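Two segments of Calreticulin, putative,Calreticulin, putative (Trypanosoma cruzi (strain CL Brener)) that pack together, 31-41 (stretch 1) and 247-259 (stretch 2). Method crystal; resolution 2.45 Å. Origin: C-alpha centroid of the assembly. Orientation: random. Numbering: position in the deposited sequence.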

# COMPACT_ATOMS: atom_id res chain seq x y z
N GLY A 31 16.57 -7.08 9.15
CA GLY A 31 16.48 -8.37 8.49
C GLY A 31 17.77 -9.17 8.51
O GLY A 31 18.77 -8.71 9.06
N LYS A 32 17.75 -10.37 7.93
CA LYS A 32 18.95 -11.21 7.86
C LYS A 32 20.07 -10.59 7.02
O LYS A 32 21.25 -10.73 7.36
CB LYS A 32 18.64 -12.59 7.27
CG LYS A 32 17.65 -13.43 8.03
CD LYS A 32 17.70 -14.85 7.51
CE LYS A 32 17.41 -14.87 6.01
NZ LYS A 32 17.25 -16.25 5.46
N PHE A 33 19.70 -9.93 5.93
CA PHE A 33 20.67 -9.18 5.13
C PHE A 33 20.13 -7.79 4.83
O PHE A 33 18.92 -7.60 4.77
CB PHE A 33 21.00 -9.92 3.83
CG PHE A 33 19.89 -9.88 2.83
CD1 PHE A 33 18.81 -10.74 2.93
CD2 PHE A 33 19.92 -8.98 1.77
CE1 PHE A 33 17.79 -10.70 2.00
CE2 PHE A 33 18.90 -8.94 0.85
CZ PHE A 33 17.84 -9.80 0.96
N TYR A 34 21.02 -6.83 4.66
CA TYR A 34 20.60 -5.44 4.52
C TYR A 34 21.66 -4.58 3.83
O TYR A 34 22.86 -4.85 3.92
CB TYR A 34 20.29 -4.86 5.90
CG TYR A 34 21.31 -5.26 6.94
CD1 TYR A 34 22.53 -4.60 7.03
CD2 TYR A 34 21.07 -6.31 7.81
CE1 TYR A 34 23.47 -4.97 7.97
CE2 TYR A 34 22.01 -6.69 8.76
CZ TYR A 34 23.21 -6.02 8.83
OH TYR A 34 24.15 -6.38 9.76
N ALA A 35 21.20 -3.54 3.13
CA ALA A 35 22.09 -2.57 2.51
C ALA A 35 22.82 -1.75 3.58
O ALA A 35 23.99 -1.40 3.42
CB ALA A 35 21.32 -1.66 1.57
N ASP A 36 22.13 -1.45 4.67
CA ASP A 36 22.70 -0.64 5.74
C ASP A 36 22.05 -1.02 7.07
O ASP A 36 20.83 -1.07 7.19
CB ASP A 36 22.50 0.85 5.44
CG ASP A 36 23.13 1.75 6.49
OD1 ASP A 36 22.58 1.84 7.61
OD2 ASP A 36 24.17 2.36 6.19
N ALA A 37 22.88 -1.29 8.08
CA ALA A 37 22.42 -1.85 9.34
C ALA A 37 21.44 -0.93 10.08
O ALA A 37 20.68 -1.38 10.93
CB ALA A 37 23.60 -2.17 10.24
N GLU A 38 21.48 0.36 9.75
CA GLU A 38 20.58 1.32 10.39
C GLU A 38 19.49 1.84 9.45
O GLU A 38 18.32 1.88 9.83
CB GLU A 38 21.38 2.49 10.96
CG GLU A 38 22.21 2.15 12.19
CD GLU A 38 21.36 1.71 13.37
OE1 GLU A 38 20.17 2.09 13.42
OE2 GLU A 38 21.88 0.98 14.24
N LYS A 39 19.86 2.21 8.23
CA LYS A 39 18.89 2.79 7.31
C LYS A 39 17.95 1.73 6.72
O LYS A 39 16.90 2.07 6.18
CB LYS A 39 19.56 3.54 6.16
CG LYS A 39 20.37 4.74 6.58
CD LYS A 39 20.83 5.52 5.35
CE LYS A 39 21.96 4.81 4.61
NZ LYS A 39 22.67 5.75 3.70
N SER A 40 18.35 0.46 6.80
CA SER A 40 17.50 -0.62 6.29
C SER A 40 16.50 -1.06 7.35
O SER A 40 15.67 -1.94 7.09
CB SER A 40 18.34 -1.81 5.82
OG SER A 40 19.13 -1.48 4.70
N LYS A 41 16.58 -0.47 8.53
CA LYS A 41 15.66 -0.82 9.61
C LYS A 41 14.22 -0.47 9.24
O LYS A 41 13.96 0.52 8.54
CB LYS A 41 16.06 -0.13 10.91
CG LYS A 41 17.31 -0.69 11.55
CD LYS A 41 17.58 -0.06 12.91
CE LYS A 41 18.58 -0.88 13.71
NZ LYS A 41 18.94 -0.21 15.00
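Stretch 2, residues 247-259: LKKAEADALKVME

Stretch 2 lays one side of an alpha helix along an irregular, extended-to-turning segment of stretch 1, and the two are held by apolar packing, with no hydrogen bond crossing between them.

Stretch 2 is helical from Lys248 onward, with phi/psi values close to -65/-40 over most of that length and a backbone ladder that begins with Glu251 N to Leu247 O at 2.9 Å and runs on through Leu255 N to Glu251 O at 2.8 Å and Met258 N to Ala254 O at 3.1 Å. The direction can be read from the pairings: Lys32 and Phe33 meet the Met258 end, Ala35 meets the first turn, at Leu247, Ala250 and Glu251, and Lys39 and Ser40 meet Leu247. The two chains therefore run in opposite senses. Stretch 1 has no regular helix or strand, so a helix crossing angle has no meaning here. The CA atoms of Ala35 and Glu251 come within 3.9 Å of each other, and Ala35 CB lies 3.7 Å from Glu251 CB.

The first rule of this contact is the spacing on the helix. Leu247, Ala250, Ala254 and Met258 all point toward stretch 1, in steps of three, four and four, which keep one stripe facing the partner, while Glu251 and Leu255 flank it sideways. Lys248, Lys249 and Ala252 point away.

The second rule is a small residue of stretch 1 where the backbones are closest. The methyl of Ala35 rests on the first helical turn: its CB lies 3.4 Å from Ala250 CB, a small-on-small pair, 3.4 Å from Leu247 O, and 3.2 Å from Glu251 N. That carbonyl and that amide are already bonded to each other within the helix, so the methyl covers backbone whose polar needs are met. Next to it, the CA-to-CB bond of Tyr34 points away, and its backbone makes the contact, Tyr34 O sitting 3.4 Å from Ala254 CB.

The third rule is one large aromatic beside that close approach. Phe33, buried with chi1 near +60° (p), points toward the helix and gives up 112 Å² to it, the largest share of any residue in the contact. Leu255 CD1 sits over one face of its ring, 4.0 Å from the centroid and 3.6 Å from Phe33 CZ, a CH-pi contact. Glu251 O lies at the ring edge, 4.1 Å from Phe33 CE2. Met258 SD approaches obliquely, 3.8 Å from Phe33 CD1, and Ala254 CB is 4.1 Å from Phe33 CD2.

At the other end, Leu247 is touched by Lys39, whose CE comes 3.9 Å from Leu247 CD2, an aliphatic use of a charged side chain. The loop that delivers Lys39 is braced internally: Asp36 OD1 accepts from Glu38 N and from Lys39 N, both at 2.8 Å, and Asp36 N donates to Ser40 OG at 3.0 Å. In all, 546 Å² is buried, both sides summed.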

# COMPACT_ATOMS: atom_id res chain seq x y z
N LEU A 247 19.81 2.77 -1.74
CA LEU A 247 20.16 1.54 -1.05
C LEU A 247 20.20 0.34 -2.00
O LEU A 247 20.64 -0.74 -1.62
CB LEU A 247 19.18 1.26 0.09
CG LEU A 247 19.02 2.33 1.17
CD1 LEU A 247 18.05 1.87 2.24
CD2 LEU A 247 20.38 2.70 1.78
N LYS A 248 19.74 0.55 -3.23
CA LYS A 248 19.62 -0.51 -4.22
C LYS A 248 20.93 -1.27 -4.43
O LYS A 248 20.98 -2.49 -4.31
CB LYS A 248 19.12 0.04 -5.56
CG LYS A 248 17.62 -0.09 -5.76
CD LYS A 248 17.15 0.69 -6.99
CE LYS A 248 17.53 -0.04 -8.27
NZ LYS A 248 16.62 -1.20 -8.53
N LYS A 249 21.98 -0.53 -4.76
CA LYS A 249 23.25 -1.15 -5.09
C LYS A 249 23.82 -1.94 -3.91
O LYS A 249 24.32 -3.04 -4.09
CB LYS A 249 24.24 -0.07 -5.52
CG LYS A 249 25.58 -0.56 -6.03
CD LYS A 249 25.41 -1.50 -7.20
CE LYS A 249 26.74 -1.77 -7.88
NZ LYS A 249 26.63 -2.79 -8.96
N ALA A 250 23.70 -1.38 -2.71
CA ALA A 250 24.16 -2.04 -1.49
C ALA A 250 23.37 -3.30 -1.15
O ALA A 250 23.95 -4.35 -0.86
CB ALA A 250 24.10 -1.06 -0.32
N GLU A 251 22.04 -3.21 -1.19
CA GLU A 251 21.18 -4.34 -0.86
C GLU A 251 21.41 -5.54 -1.78
O GLU A 251 21.53 -6.68 -1.32
CB GLU A 251 19.71 -3.93 -0.91
CG GLU A 251 18.76 -4.96 -0.33
CD GLU A 251 17.31 -4.61 -0.57
OE1 GLU A 251 16.92 -4.44 -1.75
OE2 GLU A 251 16.55 -4.50 0.41
N ALA A 252 21.45 -5.29 -3.08
CA ALA A 252 21.67 -6.34 -4.06
C ALA A 252 23.01 -7.05 -3.84
O ALA A 252 23.12 -8.26 -4.03
CB ALA A 252 21.60 -5.77 -5.47
N ASP A 253 24.03 -6.29 -3.44
CA ASP A 253 25.34 -6.86 -3.14
C ASP A 253 25.29 -7.65 -1.83
O ASP A 253 25.96 -8.68 -1.68
CB ASP A 253 26.41 -5.77 -3.06
CG ASP A 253 26.69 -5.14 -4.41
OD1 ASP A 253 26.22 -5.68 -5.44
OD2 ASP A 253 27.39 -4.11 -4.45
N ALA A 254 24.49 -7.17 -0.89
CA ALA A 254 24.29 -7.88 0.37
C ALA A 254 23.57 -9.20 0.11
O ALA A 254 23.89 -10.22 0.73
CB ALA A 254 23.50 -7.02 1.34
N LEU A 255 22.60 -9.17 -0.80
CA LEU A 255 21.88 -10.38 -1.18
C LEU A 255 22.79 -11.42 -1.85
O LEU A 255 22.68 -12.61 -1.56
CB LEU A 255 20.72 -10.04 -2.12
CG LEU A 255 19.93 -11.26 -2.62
CD1 LEU A 255 19.28 -12.02 -1.47
CD2 LEU A 255 18.90 -10.83 -3.65
N LYS A 256 23.68 -10.97 -2.72
CA LYS A 256 24.59 -11.89 -3.38
C LYS A 256 25.56 -12.52 -2.39
O LYS A 256 25.94 -13.68 -2.53
CB LYS A 256 25.38 -11.21 -4.49
CG LYS A 256 26.41 -12.14 -5.14
CD LYS A 256 27.07 -11.54 -6.37
CE LYS A 256 28.18 -12.44 -6.91
NZ LYS A 256 27.71 -13.78 -7.37
N VAL A 257 25.96 -11.73 -1.39
CA VAL A 257 26.86 -12.23 -0.37
C VAL A 257 26.21 -13.36 0.42
O VAL A 257 26.83 -14.41 0.63
CB VAL A 257 27.29 -11.12 0.60
CG1 VAL A 257 27.95 -11.72 1.83
CG2 VAL A 257 28.23 -10.14 -0.10
N MET A 258 24.97 -13.15 0.84
CA MET A 258 24.20 -14.19 1.52
C MET A 258 23.77 -15.34 0.60
O MET A 258 23.08 -16.26 1.03
CB MET A 258 22.96 -13.58 2.18
CG MET A 258 22.19 -14.55 3.07
SD MET A 258 20.47 -14.08 3.32
CE MET A 258 19.74 -14.86 1.88
N GLU A 259 24.15 -15.29 -0.67
CA GLU A 259 23.75 -16.34 -1.61
C GLU A 259 24.96 -17.10 -2.15
O GLU A 259 24.82 -18.17 -2.73
CB GLU A 259 22.94 -15.76 -2.77
CG GLU A 259 21.48 -15.48 -2.43
CD GLU A 259 20.68 -15.04 -3.64
OE1 GLU A 259 21.29 -14.88 -4.73
OE2 GLU A 259 19.45 -14.87 -3.52